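Side-chain contact in nidogen-1 (Mus musculus, PDB 1GL4), which associates tightly with laminin in basement membranes and also binds collagen IV and perlecan, here represented by its G2 fragment, an EGF-like module followed by a beta-barrel: residues G113-V118 / G132-Q137. Numbering follows the deposited sequence.
Sequences GWMFAV and GEFTRQ
Inside the nidogen G2 beta-barrel, a GFP-like fold with a helix running through the barrel, Trp114 and Met115 at the end of helix 107-115 meet Phe134 near the start of strand 133-142 in an aromatic and Met-aromatic cluster. Trp114 and Phe134 form a T-shaped pair: the benzo edge of the indole points at one face of the phenyl ring, the planes standing at 75° and the six-membered rings 5.8 Å apart between centroids. The closest atoms are Trp114 CZ3 and Phe134 CZ, 4.1 Å apart. Met115 takes the phenyl edge instead. Met115 SD lies in the ring plane, 3.9 Å from Phe134 CE2, so the sulfur meets C-H bonds rather than the pi cloud, while Met115 CG stands 4.0 Å from Phe134 CZ. The methionine chain is extended through chi2 and then bends at chi3 (64°), which brings Met115 CE to 4.0 Å from Gly132 CA, at the turn leading into the strand. Phe134 CG sits between its own backbone N and carbonyl carbon (chi1 66°), a setting that carries the ring from the strand toward the helix. No hydrogen bond joins the two segments; van der Waals and aromatic contacts hold this buried interface. Cut back to alanine, Met115 would lose its sulfur and methyl, and a gap would probably open beside the Phe134 edge and against Gly132, leaving the phenyl ring less firmly fixed. Around this cluster, Phe134 also stacks with Phe155 of strand 149-156 and touches Ile111 of the same helix, while Trp114 stacks with Tyr192 of strand 182-195; Ile231 of strand 221-232 touches both Trp114 and Phe134, tying the helix end to several staves of the barrel wall.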
loop_
_atom_site.group_PDB
_atom_site.type_symbol
_atom_site.label_atom_id
_atom_site.label_comp_id
_atom_site.label_asym_id
_atom_site.label_seq_id
_atom_site.Cartn_x
_atom_site.Cartn_y
_atom_site.Cartn_z
ATOM N N GLY A 113 2.262 -2.587 -0.273
ATOM C CA GLY A 113 3.447 -2.094 -0.955
ATOM C C GLY A 113 4.389 -3.263 -1.202
ATOM O O GLY A 113 5.071 -3.330 -2.226
ATOM N N TRP A 114 4.428 -4.192 -0.252
ATOM C CA TRP A 114 5.264 -5.386 -0.367
ATOM C C TRP A 114 4.747 -6.235 -1.529
ATOM O O TRP A 114 5.524 -6.758 -2.328
ATOM C CB TRP A 114 5.211 -6.193 0.941
ATOM C CG TRP A 114 5.857 -7.553 0.854
ATOM C CD1 TRP A 114 7.194 -7.828 0.850
ATOM C CD2 TRP A 114 5.186 -8.813 0.716
ATOM N NE1 TRP A 114 7.402 -9.184 0.715
ATOM C CE2 TRP A 114 6.186 -9.812 0.630
ATOM C CE3 TRP A 114 3.838 -9.195 0.653
ATOM C CZ2 TRP A 114 5.881 -11.169 0.487
ATOM C CZ3 TRP A 114 3.532 -10.553 0.510
ATOM C CH2 TRP A 114 4.549 -11.520 0.428
ATOM N N MET A 115 3.427 -6.352 -1.627
ATOM C CA MET A 115 2.801 -7.134 -2.690
ATOM C C MET A 115 3.145 -6.639 -4.095
ATOM O O MET A 115 3.355 -7.446 -5.006
ATOM C CB MET A 115 1.275 -7.113 -2.551
ATOM C CG MET A 115 0.692 -7.911 -1.397
ATOM S SD MET A 115 -1.121 -7.771 -1.351
ATOM C CE MET A 115 -1.554 -8.550 -2.884
ATOM N N PHE A 116 3.191 -5.319 -4.272
ATOM C CA PHE A 116 3.457 -4.746 -5.591
ATOM C C PHE A 116 4.736 -3.925 -5.763
ATOM O O PHE A 116 4.803 -3.056 -6.632
ATOM C CB PHE A 116 2.245 -3.909 -6.029
ATOM C CG PHE A 116 0.971 -4.705 -6.138
ATOM C CD1 PHE A 116 -0.044 -4.564 -5.195
ATOM C CD2 PHE A 116 0.799 -5.617 -7.171
ATOM C CE1 PHE A 116 -1.211 -5.326 -5.280
ATOM C CE2 PHE A 116 -0.361 -6.383 -7.265
ATOM C CZ PHE A 116 -1.369 -6.237 -6.315
ATOM N N ALA A 117 5.756 -4.215 -4.960
ATOM C CA ALA A 117 7.024 -3.487 -5.046
ATOM C C ALA A 117 7.656 -3.630 -6.432
ATOM O O ALA A 117 7.412 -4.611 -7.129
ATOM C CB ALA A 117 7.998 -4.010 -3.991
ATOM N N VAL A 118 8.468 -2.653 -6.829
ATOM C CA VAL A 118 9.135 -2.721 -8.130
ATOM C C VAL A 118 10.135 -3.871 -8.065
ATOM O O VAL A 118 10.993 -3.901 -7.182
ATOM C CB VAL A 118 9.891 -1.415 -8.452
ATOM C CG1 VAL A 118 10.656 -1.562 -9.775
ATOM C CG2 VAL A 118 8.905 -0.255 -8.539
ATOM N N GLY A 132 -1.714 -12.976 -4.433
ATOM C CA GLY A 132 -2.688 -12.275 -3.614
ATOM C C GLY A 132 -3.568 -13.203 -2.794
ATOM O O GLY A 132 -4.650 -12.816 -2.358
ATOM N N GLU A 133 -3.112 -14.438 -2.606
ATOM C CA GLU A 133 -3.834 -15.425 -1.812
ATOM C C GLU A 133 -2.899 -15.814 -0.672
ATOM O O GLU A 133 -2.013 -16.644 -0.854
ATOM C CB GLU A 133 -4.158 -16.667 -2.659
ATOM C CG GLU A 133 -5.036 -16.400 -3.882
ATOM C CD GLU A 133 -5.137 -17.610 -4.810
ATOM O OE1 GLU A 133 -4.090 -18.137 -5.245
ATOM O OE2 GLU A 133 -6.264 -18.031 -5.115
ATOM N N PHE A 134 -3.075 -15.203 0.498
ATOM C CA PHE A 134 -2.212 -15.508 1.635
ATOM C C PHE A 134 -2.767 -14.969 2.946
ATOM O O PHE A 134 -3.723 -14.193 2.957
ATOM C CB PHE A 134 -0.794 -14.943 1.400
ATOM C CG PHE A 134 -0.719 -13.423 1.364
ATOM C CD1 PHE A 134 -0.364 -12.696 2.501
ATOM C CD2 PHE A 134 -0.974 -12.727 0.181
ATOM C CE1 PHE A 134 -0.260 -11.305 2.463
ATOM C CE2 PHE A 134 -0.872 -11.331 0.131
ATOM C CZ PHE A 134 -0.514 -10.616 1.274
ATOM N N THR A 135 -2.168 -15.411 4.048
ATOM C CA THR A 135 -2.564 -14.965 5.381
ATOM C C THR A 135 -1.366 -14.252 6.000
ATOM O O THR A 135 -0.232 -14.720 5.880
ATOM C CB THR A 135 -2.928 -16.150 6.301
ATOM O OG1 THR A 135 -4.024 -16.880 5.739
ATOM C CG2 THR A 135 -3.315 -15.645 7.689
ATOM N N ARG A 136 -1.624 -13.125 6.654
ATOM C CA ARG A 136 -0.581 -12.343 7.303
ATOM C C ARG A 136 -0.882 -12.215 8.791
ATOM O O ARG A 136 -1.926 -11.679 9.168
ATOM C CB ARG A 136 -0.501 -10.934 6.698
ATOM C CG ARG A 136 0.576 -10.036 7.329
ATOM C CD ARG A 136 0.233 -8.542 7.228
ATOM N NE ARG A 136 1.386 -7.683 7.511
ATOM C CZ ARG A 136 1.338 -6.354 7.571
ATOM N NH1 ARG A 136 0.189 -5.715 7.379
ATOM N NH2 ARG A 136 2.450 -5.655 7.796
ATOM N N GLN A 137 0.016 -12.729 9.628
ATOM C CA GLN A 137 -0.135 -12.619 11.078
ATOM C C GLN A 137 0.957 -11.650 11.506
ATOM O O GLN A 137 2.132 -11.919 11.274
ATOM C CB GLN A 137 0.118 -13.960 11.778
ATOM C CG GLN A 137 -0.782 -15.114 11.369
ATOM C CD GLN A 137 -0.345 -16.426 12.015
ATOM O OE1 GLN A 137 -0.475 -16.608 13.230
ATOM N NE2 GLN A 137 0.191 -17.342 11.204
#